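Side-chain contacts in UDP-N-acetylenolpyruvoylglucosamine reductase (Listeria monocytogenes, PDB 3TX1), which catalyses the NADPH-dependent, FAD-linked reduction of UDP-N-acetylenolpyruvoylglucosamine to UDP-N-acetylmuramate in peptidoglycan biosynthesis: residues 30-35 against 67-72; 152-157 against 167-172; 259-264 against 304-309. All blocks are in the same frame, centred on the assembly; numbering follows the deposited sequence.

The three contacts follow in series and none touches another. Contacts 1 and 2 both bring in parts of the FAD-binding region, with centres about 26 Å apart; contact 3 belongs to the C-terminal domain, its centre about 34 Å from that of contact 2 and about 48 Å from that of contact 1, on the opposite side of the chain's centre from contact 1. Contact 2 lies at the cofactor: its helix lines the FAD pocket, and the side chain of Leu-154 lies about 11 Å from that of Arg-194, a predicted active-site residue. The side chain of Val-70 in contact 1 is about 13 Å from FAD, while contact 3 is remote from the annotated sites.

Contact 1: residues 30-35 against 67-72; sequences TKFPHI and AQEVVA
Phe-32 and Ile-35 lie against Glu-69 and Val-70 in a loop-to-helix contact, partly buried and without hydrogen bonds, at the periphery of the FAD-binding part of the enzyme. The helix, 64-76, is the connection of a beta-alpha-beta crossover: it joins strand 54-60 to the parallel strand 81-84 of a four-stranded mixed sheet in which strand 100-103 lies between the two. The loop leaves the short helix 28-31 at Phe-32 and enters the edge strand 36-42 just after Ile-35, so the contact joins the chain leading into that edge strand to the crossover helix. On another face of this helix Ala-67, Gln-68 and Val-71 touch Leu-175 of strand 169-175, and Gln-68 NE2 is hydrogen-bonded to Gly-179 O.

The two pairs differ in character. Phe-32 and Glu-69 meet where the contact is partly exposed, a place that suits the charged end of a glutamate. With CG anti to the carbonyl carbon (chi1 -67°) and the chain extended beyond it, the glutamate runs past the ring rather than curling back over its own helix. Its CB meets CZ and CE1 of Phe-32, each at 3.8 Å, and the carboxylate lies beside the same CE1 corner, with CD 3.8 Å from CE1. The carboxylate and ring planes are inclined at 47°, so the two groups are not stacked. From within the same segment, CB of the preceding residue, Lys-31, sits over the centre of one ring face, 3.8 Å above the plane of Phe-32.

Deeper in, the aromatic-glutamate pair gives way to branched aliphatic residues, as expected where both partners are buried. The side chains of Ile-35 and Val-70 touch through two methyl groups, Ile-35 CD1 and Val-70 CG2, 3.9 Å apart.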
loop_
_atom_site.group_PDB
_atom_site.type_symbol
_atom_site.label_atom_id
_atom_site.label_comp_id
_atom_site.label_asym_id
_atom_site.label_seq_id
_atom_site.Cartn_x
_atom_site.Cartn_y
_atom_site.Cartn_z
ATOM N N THR A 30 -23.654 1.744 17.402
ATOM C CA THR A 30 -25.084 2.034 17.620
ATOM C C THR A 30 -25.726 2.494 16.296
ATOM O O THR A 30 -26.523 1.760 15.691
ATOM C CB THR A 30 -25.321 3.143 18.679
ATOM O OG1 THR A 30 -24.712 2.796 19.925
ATOM C CG2 THR A 30 -26.814 3.364 18.903
ATOM N N LYS A 31 -25.410 3.696 15.861
ATOM C CA LYS A 31 -25.913 4.164 14.587
ATOM C C LYS A 31 -25.894 3.080 13.544
ATOM O O LYS A 31 -26.890 2.818 12.945
ATOM C CB LYS A 31 -25.132 5.363 14.121
ATOM C CG LYS A 31 -25.849 6.699 14.266
ATOM C CD LYS A 31 -27.219 6.626 14.934
ATOM C CE LYS A 31 -27.615 7.945 15.564
ATOM N NZ LYS A 31 -26.637 9.036 15.346
ATOM N N PHE A 32 -24.771 2.440 13.298
ATOM C CA PHE A 32 -24.739 1.518 12.183
ATOM C C PHE A 32 -24.527 0.058 12.518
ATOM O O PHE A 32 -23.392 -0.425 12.447
ATOM C CB PHE A 32 -23.688 1.953 11.168
ATOM C CG PHE A 32 -23.699 3.434 10.864
ATOM C CD1 PHE A 32 -24.710 4.004 10.106
ATOM C CD2 PHE A 32 -22.686 4.256 11.339
ATOM C CE1 PHE A 32 -24.702 5.357 9.837
ATOM C CE2 PHE A 32 -22.664 5.606 11.063
ATOM C CZ PHE A 32 -23.671 6.154 10.315
ATOM N N PRO A 33 -25.602 -0.657 12.901
ATOM C CA PRO A 33 -25.390 -2.090 12.964
ATOM C C PRO A 33 -25.319 -2.458 11.475
ATOM O O PRO A 33 -25.339 -1.539 10.638
ATOM C CB PRO A 33 -26.683 -2.589 13.591
ATOM C CG PRO A 33 -27.726 -1.627 13.099
ATOM C CD PRO A 33 -27.030 -0.294 12.988
ATOM N N HIS A 34 -25.231 -3.733 11.109
ATOM C CA HIS A 34 -25.192 -4.077 9.674
ATOM C C HIS A 34 -23.901 -3.652 9.009
ATOM O O HIS A 34 -23.662 -3.994 7.851
ATOM C CB HIS A 34 -26.354 -3.429 8.910
ATOM C CG HIS A 34 -27.731 -3.901 9.330
ATOM N ND1 HIS A 34 -28.714 -4.137 8.434
ATOM C CD2 HIS A 34 -28.271 -4.176 10.587
ATOM C CE1 HIS A 34 -29.822 -4.538 9.085
ATOM N NE2 HIS A 34 -29.546 -4.568 10.400
ATOM N N ILE A 35 -23.091 -2.842 9.688
ATOM C CA ILE A 35 -21.765 -2.487 9.159
ATOM C C ILE A 35 -20.807 -3.253 10.029
ATOM O O ILE A 35 -20.719 -3.003 11.248
ATOM C CB ILE A 35 -21.414 -0.976 9.237
ATOM C CG1 ILE A 35 -22.280 -0.155 8.276
ATOM C CG2 ILE A 35 -19.964 -0.750 8.848
ATOM C CD1 ILE A 35 -22.026 1.331 8.346
ATOM N N ALA A 67 -19.432 3.095 3.266
ATOM C CA ALA A 67 -18.167 3.801 3.437
ATOM C C ALA A 67 -18.439 5.279 3.691
ATOM O O ALA A 67 -17.770 5.892 4.512
ATOM C CB ALA A 67 -17.220 3.584 2.258
ATOM N N GLN A 68 -19.457 5.808 3.018
ATOM C CA GLN A 68 -19.864 7.194 3.097
ATOM C C GLN A 68 -20.354 7.610 4.467
ATOM O O GLN A 68 -19.925 8.610 5.029
ATOM C CB GLN A 68 -20.975 7.452 2.099
ATOM C CG GLN A 68 -20.442 7.523 0.683
ATOM C CD GLN A 68 -21.489 7.942 -0.320
ATOM O OE1 GLN A 68 -22.321 7.126 -0.735
ATOM N NE2 GLN A 68 -21.457 9.214 -0.727
ATOM N N GLU A 69 -21.252 6.825 5.013
ATOM C CA GLU A 69 -21.789 7.142 6.281
ATOM C C GLU A 69 -20.695 7.215 7.341
ATOM O O GLU A 69 -20.703 8.111 8.200
ATOM C CB GLU A 69 -22.858 6.122 6.634
ATOM C CG GLU A 69 -24.076 6.235 5.730
ATOM C CD GLU A 69 -25.122 5.188 6.051
ATOM O OE1 GLU A 69 -24.705 4.007 5.993
ATOM O OE2 GLU A 69 -26.326 5.540 6.348
ATOM N N VAL A 70 -19.724 6.319 7.254
ATOM C CA VAL A 70 -18.683 6.261 8.276
ATOM C C VAL A 70 -17.709 7.427 8.148
ATOM O O VAL A 70 -17.364 8.065 9.157
ATOM C CB VAL A 70 -17.985 4.884 8.282
ATOM C CG1 VAL A 70 -16.835 4.838 9.267
ATOM C CG2 VAL A 70 -18.999 3.791 8.596
ATOM N N VAL A 71 -17.319 7.733 6.911
ATOM C CA VAL A 71 -16.448 8.865 6.633
ATOM C C VAL A 71 -17.105 10.148 7.054
ATOM O O VAL A 71 -16.469 11.003 7.667
ATOM C CB VAL A 71 -16.093 8.975 5.140
ATOM C CG1 VAL A 71 -15.515 10.344 4.786
ATOM C CG2 VAL A 71 -15.104 7.905 4.777
ATOM N N ALA A 72 -18.381 10.288 6.748
ATOM C CA ALA A 72 -19.093 11.506 7.130
ATOM C C ALA A 72 -19.196 11.594 8.636
ATOM O O ALA A 72 -18.917 12.640 9.210
ATOM C CB ALA A 72 -20.469 11.560 6.501
#

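Contact 2: residues 152-157 against 167-172; sequences GALHMN and DVLEAA. With FAD (flavin-adenine dinucleotide), chain B; SO4 (sulfate ion), chain E.
Leu-154, on helix 150-156, reaches across to Leu-169 and Ala-172 at the start of strand 169-175, and the buried contact is wholly apolar. CG of Leu-154 stands anti to the carbonyl carbon (chi1 -50°), which carries the branch toward the strand. There CD1 does most of the touching, 3.8 Å from Leu-169 CD2 and 3.9 Å from Ala-172 CB. Leu-169 has the other arrangement, with CG anti to its backbone N (chi1 -158°), and the branches meet at an angle, CD1 and CD2 of Leu-154 both lying near CD2 of Leu-169. Alanine at 172 offers a single methyl to the larger leucine.

Neighbouring residues line the cofactor pocket. His-155 places one ring face against the ribose, FAD C1B lying 3.5 Å above the plane toward the rim. Its NE2 makes weak hydrogen bonds to O2 and O4 of a sulfate, probably a crystallisation ion, which Lys-316 NZ also binds. Met-156 CG is 3.6 Å from FAD O3'. Gly-152, with no side chain, lets the helix come close to the FAD, near O5'.

Beyond Leu-169, Glu-170 and Ala-171 both face Thr-209 in a classic beta bulge. The arrangement belongs to the PCMH-type FAD-binding domain, in which this helix lies between sheet and cofactor.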
loop_
_atom_site.group_PDB
_atom_site.type_symbol
_atom_site.label_atom_id
_atom_site.label_comp_id
_atom_site.label_asym_id
_atom_site.label_seq_id
_atom_site.Cartn_x
_atom_site.Cartn_y
_atom_site.Cartn_z
ATOM N N GLY A 152 -4.410 1.512 -2.481
ATOM C CA GLY A 152 -3.040 1.873 -2.072
ATOM C C GLY A 152 -2.270 2.262 -3.309
ATOM O O GLY A 152 -1.527 3.264 -3.327
ATOM N N ALA A 153 -2.490 1.486 -4.370
ATOM C CA ALA A 153 -1.883 1.774 -5.659
ATOM C C ALA A 153 -2.174 3.202 -6.132
ATOM O O ALA A 153 -1.242 3.922 -6.510
ATOM C CB ALA A 153 -2.347 0.781 -6.711
ATOM N N LEU A 154 -3.430 3.641 -6.117
ATOM C CA LEU A 154 -3.654 5.000 -6.614
ATOM C C LEU A 154 -3.054 6.022 -5.649
ATOM O O LEU A 154 -2.539 7.085 -6.053
ATOM C CB LEU A 154 -5.117 5.327 -6.863
ATOM C CG LEU A 154 -5.954 4.367 -7.685
ATOM C CD1 LEU A 154 -6.999 5.182 -8.411
ATOM C CD2 LEU A 154 -5.171 3.544 -8.681
ATOM N N HIS A 155 -3.109 5.685 -4.369
ATOM C CA HIS A 155 -2.617 6.604 -3.399
ATOM C C HIS A 155 -1.133 6.803 -3.592
ATOM O O HIS A 155 -0.636 7.922 -3.538
ATOM C CB HIS A 155 -2.969 6.159 -1.993
ATOM C CG HIS A 155 -2.565 7.152 -0.968
ATOM N ND1 HIS A 155 -3.362 8.190 -0.605
ATOM C CD2 HIS A 155 -1.365 7.318 -0.288
ATOM C CE1 HIS A 155 -2.713 8.957 0.300
ATOM N NE2 HIS A 155 -1.494 8.414 0.501
ATOM N N MET A 156 -0.428 5.725 -3.901
ATOM C CA MET A 156 1.012 5.783 -4.056
ATOM C C MET A 156 1.538 6.006 -5.477
ATOM O O MET A 156 2.744 6.048 -5.685
ATOM C CB MET A 156 1.567 4.442 -3.599
ATOM C CG MET A 156 1.282 4.094 -2.158
ATOM S SD MET A 156 1.995 5.317 -1.050
ATOM C CE MET A 156 3.548 5.684 -1.869
ATOM N N ASN A 157 0.657 6.152 -6.457
ATOM C CA ASN A 157 1.072 6.125 -7.863
ATOM C C ASN A 157 2.120 5.033 -8.019
ATOM O O ASN A 157 3.263 5.242 -8.479
ATOM C CB ASN A 157 1.564 7.440 -8.432
ATOM C CG ASN A 157 1.611 7.394 -9.954
ATOM O OD1 ASN A 157 0.811 6.663 -10.593
ATOM N ND2 ASN A 157 2.545 8.146 -10.554
ATOM N N ASP A 167 0.551 6.235 -15.551
ATOM C CA ASP A 167 0.641 5.933 -16.992
ATOM C C ASP A 167 -0.701 5.464 -17.531
ATOM O O ASP A 167 -1.038 5.786 -18.662
ATOM C CB ASP A 167 1.669 4.843 -17.316
ATOM C CG ASP A 167 3.096 5.286 -17.075
ATOM O OD1 ASP A 167 3.353 6.506 -17.177
ATOM O OD2 ASP A 167 3.960 4.410 -16.818
ATOM N N VAL A 168 -1.472 4.715 -16.748
ATOM C CA VAL A 168 -2.727 4.211 -17.282
ATOM C C VAL A 168 -3.988 4.486 -16.498
ATOM O O VAL A 168 -5.046 3.898 -16.807
ATOM C CB VAL A 168 -2.687 2.707 -17.605
ATOM C CG1 VAL A 168 -1.927 2.468 -18.885
ATOM C CG2 VAL A 168 -2.150 1.904 -16.425
ATOM N N LEU A 169 -3.919 5.382 -15.539
ATOM C CA LEU A 169 -5.092 5.702 -14.761
ATOM C C LEU A 169 -6.039 6.514 -15.587
ATOM O O LEU A 169 -5.697 7.597 -15.963
ATOM C CB LEU A 169 -4.690 6.511 -13.564
ATOM C CG LEU A 169 -5.635 6.516 -12.381
ATOM C CD1 LEU A 169 -6.535 5.316 -12.347
ATOM C CD2 LEU A 169 -4.745 6.553 -11.176
ATOM N N GLU A 170 -7.231 6.000 -15.850
ATOM C CA GLU A 170 -8.179 6.746 -16.642
ATOM C C GLU A 170 -9.061 7.613 -15.723
ATOM O O GLU A 170 -9.108 8.847 -15.839
ATOM C CB GLU A 170 -9.096 5.798 -17.397
ATOM C CG GLU A 170 -10.272 6.470 -18.085
ATOM C CD GLU A 170 -9.869 7.414 -19.199
ATOM O OE1 GLU A 170 -8.689 7.386 -19.627
ATOM O OE2 GLU A 170 -10.747 8.204 -19.623
ATOM N N ALA A 171 -9.762 6.938 -14.815
ATOM C CA ALA A 171 -10.718 7.559 -13.926
ATOM C C ALA A 171 -10.725 6.848 -12.574
ATOM O O ALA A 171 -10.309 5.693 -12.453
ATOM C CB ALA A 171 -12.100 7.486 -14.558
ATOM N N ALA A 172 -11.231 7.545 -11.565
ATOM C CA ALA A 172 -11.358 6.992 -10.229
ATOM C C ALA A 172 -12.608 7.508 -9.528
ATOM O O ALA A 172 -13.026 8.668 -9.730
ATOM C CB ALA A 172 -10.139 7.343 -9.409
HETATM P PA FAD B . -1.142 0.369 2.465
HETATM O O1A FAD B . -2.258 -0.293 3.201
HETATM O O2A FAD B . 0.277 -0.017 2.770
HETATM O O5B FAD B . -1.197 1.943 2.734
HETATM C C5B FAD B . -0.543 2.683 1.708
HETATM C C4B FAD B . -0.981 4.132 1.682
HETATM O O4B FAD B . -2.117 4.293 0.848
HETATM C C3B FAD B . -1.360 4.741 3.013
HETATM O O3B FAD B . -1.129 6.166 2.888
HETATM C C2B FAD B . -2.863 4.468 3.035
HETATM O O2B FAD B . -3.684 5.261 3.914
HETATM C C1B FAD B . -3.210 4.790 1.611
HETATM N N9A FAD B . -4.364 4.016 1.191
HETATM C C8A FAD B . -4.521 2.684 1.221
HETATM N N7A FAD B . -5.715 2.368 0.645
HETATM C C5A FAD B . -6.330 3.496 0.226
HETATM C C6A FAD B . -7.609 3.901 -0.415
HETATM N N6A FAD B . -8.576 3.013 -0.780
HETATM N N1A FAD B . -7.796 5.219 -0.640
HETATM C C2A FAD B . -6.896 6.137 -0.316
HETATM N N3A FAD B . -5.741 5.864 0.293
HETATM C C4A FAD B . -5.411 4.587 0.588
HETATM N N1 FAD B . 5.400 -0.335 -4.580
HETATM C C2 FAD B . 5.704 0.020 -5.853
HETATM O O2 FAD B . 5.295 1.105 -6.298
HETATM N N3 FAD B . 6.402 -0.749 -6.701
HETATM C C4 FAD B . 6.902 -1.931 -6.370
HETATM O O4 FAD B . 7.583 -2.603 -7.178
HETATM C C4X FAD B . 6.615 -2.383 -5.001
HETATM N N5 FAD B . 7.072 -3.561 -4.587
HETATM C C5X FAD B . 6.841 -4.020 -3.348
HETATM C C6 FAD B . 7.337 -5.268 -3.002
HETATM C C7 FAD B . 7.100 -5.787 -1.757
HETATM C C7M FAD B . 7.659 -7.137 -1.389
HETATM C C8 FAD B . 6.292 -4.975 -0.820
HETATM C C8M FAD B . 6.000 -5.461 0.554
HETATM C C9 FAD B . 5.802 -3.745 -1.165
HETATM C C9A FAD B . 6.053 -3.226 -2.411
HETATM N N10 FAD B . 5.541 -1.965 -2.806
HETATM C C10 FAD B . 5.820 -1.517 -4.110
HETATM C "C1'" FAD B . 4.771 -1.142 -1.856
HETATM C "C2'" FAD B . 3.288 -1.419 -1.945
HETATM O "O2'" FAD B . 3.058 -2.661 -2.605
HETATM C "C3'" FAD B . 2.574 -0.345 -2.744
HETATM O "O3'" FAD B . 2.909 0.898 -2.139
HETATM C "C4'" FAD B . 1.066 -0.575 -2.686
HETATM O "O4'" FAD B . 0.398 0.054 -3.789
HETATM C "C5'" FAD B . 0.458 -0.165 -1.356
HETATM O "O5'" FAD B . -0.745 -0.882 -1.218
HETATM P P FAD B . -1.515 -1.075 0.149
HETATM O O1P FAD B . -2.915 -1.375 -0.248
HETATM O O2P FAD B . -0.706 -2.086 0.886
HETATM O O3P FAD B . -1.387 0.296 0.894
HETATM S S SO4 E . 0.140 10.746 2.452
HETATM O O1 SO4 E . -1.109 11.306 1.874
HETATM O O2 SO4 E . 1.074 10.393 1.355
HETATM O O3 SO4 E . 0.754 11.744 3.359
HETATM O O4 SO4 E . -0.156 9.532 3.250
#

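Contact 3: residues 259-264 against 304-309; sequences QDSGLQ and REKFDV
Asp-260, closing helix 254-260, and Ser-261 next to it meet Lys-306 and Phe-307 in the last turn of the long helix 289-307, in a partly buried contact in the C-terminal domain, at the periphery of the chain.

The aromatic contacts come first. Phe-307 points its ring at the other helix end, with CG anti to the carbonyl carbon (chi1 -58°). Ser-261 OG lies at the ring's edge, in its plane, 3.2 Å from CE1, so the hydroxyl looks onto ring C-H groups rather than over the aromatic face. Asp-260 CB approaches obliquely, 3.9 Å from CZ of Phe-307, and Leu-257 also touches the phenyl group. An aspartate suits this exposed place: its CB touches the ring while the carboxylate turns away from it.

Among the polar groups, the serine hydroxyl is hydrogen-bonded to Leu-257 O, one turn back along the chain; a small residue with such a bond fits a buried position beside Val-303. Lys-306 bends at chi2 and chi4, and this folds its amine over the helix end, bringing NZ to 2.9 Å from Ser-261 O. The flexible aliphatic chain also runs alongside the serine, CG being 4.1 Å from OG of Ser-261.

The backbone supplies the last element. Gly-262 N bonds back to Gln-259 O at 3.1 Å, and the glycine takes the positive phi (78°) that this residue type favours. The contact joins the C-terminal ends of two helices, the first closed by a Schellman motif at Gly-262.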
loop_
_atom_site.group_PDB
_atom_site.type_symbol
_atom_site.label_atom_id
_atom_site.label_comp_id
_atom_site.label_asym_id
_atom_site.label_seq_id
_atom_site.Cartn_x
_atom_site.Cartn_y
_atom_site.Cartn_z
ATOM N N GLN A 259 24.178 -1.904 2.162
ATOM C CA GLN A 259 25.071 -3.037 2.087
ATOM C C GLN A 259 26.477 -2.572 2.354
ATOM O O GLN A 259 27.176 -3.138 3.184
ATOM C CB GLN A 259 24.944 -3.662 0.742
ATOM C CG GLN A 259 25.390 -5.095 0.669
ATOM C CD GLN A 259 25.057 -5.686 -0.683
ATOM O OE1 GLN A 259 24.750 -4.963 -1.624
ATOM N NE2 GLN A 259 25.106 -6.997 -0.782
ATOM N N ASP A 260 26.846 -1.470 1.727
ATOM C CA ASP A 260 28.162 -0.853 1.943
ATOM C C ASP A 260 28.445 -0.421 3.394
ATOM O O ASP A 260 29.598 -0.326 3.785
ATOM C CB ASP A 260 28.352 0.351 1.002
ATOM C CG ASP A 260 28.504 -0.055 -0.477
ATOM O OD1 ASP A 260 28.592 -1.270 -0.797
ATOM O OD2 ASP A 260 28.551 0.861 -1.332
ATOM N N SER A 261 27.410 -0.125 4.177
ATOM C CA SER A 261 27.623 0.287 5.572
ATOM C C SER A 261 27.755 -0.879 6.551
ATOM O O SER A 261 27.857 -0.670 7.747
ATOM C CB SER A 261 26.519 1.233 6.027
ATOM O OG SER A 261 26.480 2.349 5.153
ATOM N N GLY A 262 27.752 -2.103 6.024
ATOM C CA GLY A 262 27.867 -3.287 6.826
ATOM C C GLY A 262 26.591 -3.660 7.524
ATOM O O GLY A 262 26.615 -4.415 8.478
ATOM N N LEU A 263 25.460 -3.153 7.064
ATOM C CA LEU A 263 24.185 -3.469 7.705
ATOM C C LEU A 263 23.430 -4.658 7.165
ATOM O O LEU A 263 22.427 -5.022 7.725
ATOM C CB LEU A 263 23.235 -2.280 7.635
ATOM C CG LEU A 263 23.676 -1.025 8.373
ATOM C CD1 LEU A 263 22.962 0.159 7.720
ATOM C CD2 LEU A 263 23.397 -1.171 9.858
ATOM N N GLN A 264 23.869 -5.274 6.082
ATOM C CA GLN A 264 23.102 -6.387 5.542
ATOM C C GLN A 264 23.189 -7.623 6.439
ATOM O O GLN A 264 24.295 -8.091 6.763
ATOM C CB GLN A 264 23.535 -6.718 4.133
ATOM C CG GLN A 264 22.534 -7.648 3.484
ATOM C CD GLN A 264 22.722 -7.816 1.984
ATOM O OE1 GLN A 264 23.832 -7.682 1.452
ATOM N NE2 GLN A 264 21.624 -8.138 1.297
ATOM N N ARG A 304 24.291 7.492 7.760
ATOM C CA ARG A 304 24.681 8.881 7.701
ATOM C C ARG A 304 26.063 9.071 8.359
ATOM O O ARG A 304 26.765 10.057 8.120
ATOM C CB ARG A 304 23.575 9.799 8.217
ATOM C CG ARG A 304 23.763 10.382 9.579
ATOM C CD ARG A 304 22.642 11.368 9.938
ATOM N NE ARG A 304 21.545 10.738 10.691
ATOM C CZ ARG A 304 20.409 10.273 10.165
ATOM N NH1 ARG A 304 19.493 9.712 10.970
ATOM N NH2 ARG A 304 20.176 10.380 8.855
ATOM N N GLU A 305 26.493 8.089 9.138
ATOM C CA GLU A 305 27.792 8.208 9.763
ATOM C C GLU A 305 28.914 7.809 8.849
ATOM O O GLU A 305 29.971 8.412 8.900
ATOM C CB GLU A 305 27.850 7.458 11.075
ATOM C CG GLU A 305 27.035 8.150 12.142
ATOM C CD GLU A 305 26.898 7.325 13.405
ATOM O OE1 GLU A 305 27.650 6.319 13.583
ATOM O OE2 GLU A 305 26.016 7.687 14.227
ATOM N N LYS A 306 28.674 6.833 7.985
ATOM C CA LYS A 306 29.697 6.362 7.058
ATOM C C LYS A 306 29.752 7.154 5.772
ATOM O O LYS A 306 30.808 7.259 5.184
ATOM C CB LYS A 306 29.448 4.911 6.658
ATOM C CG LYS A 306 29.174 3.947 7.803
ATOM C CD LYS A 306 30.397 3.626 8.640
ATOM C CE LYS A 306 30.062 2.524 9.630
ATOM N NZ LYS A 306 29.614 1.253 8.992
ATOM N N PHE A 307 28.629 7.700 5.317
ATOM C CA PHE A 307 28.597 8.378 4.009
ATOM C C PHE A 307 27.942 9.756 3.990
ATOM O O PHE A 307 27.925 10.424 2.969
ATOM C CB PHE A 307 27.902 7.483 2.960
ATOM C CG PHE A 307 28.549 6.136 2.783
ATOM C CD1 PHE A 307 27.954 4.987 3.311
ATOM C CD2 PHE A 307 29.767 6.011 2.114
ATOM C CE1 PHE A 307 28.560 3.738 3.174
ATOM C CE2 PHE A 307 30.375 4.763 1.972
ATOM C CZ PHE A 307 29.773 3.623 2.502
ATOM N N ASP A 308 27.386 10.176 5.111
ATOM C CA ASP A 308 26.706 11.467 5.160
ATOM C C ASP A 308 25.550 11.563 4.186
ATOM O O ASP A 308 25.399 12.578 3.500
ATOM C CB ASP A 308 27.656 12.627 4.878
ATOM C CG ASP A 308 26.961 13.985 5.024
ATOM O OD1 ASP A 308 25.964 14.082 5.801
ATOM O OD2 ASP A 308 27.407 14.953 4.360
ATOM N N VAL A 309 24.738 10.518 4.123
ATOM C CA VAL A 309 23.620 10.521 3.223
ATOM C C VAL A 309 22.382 10.253 4.053
ATOM O O VAL A 309 22.393 9.351 4.888
ATOM C CB VAL A 309 23.788 9.432 2.148
ATOM C CG1 VAL A 309 22.609 9.431 1.184
ATOM C CG2 VAL A 309 25.098 9.590 1.392
#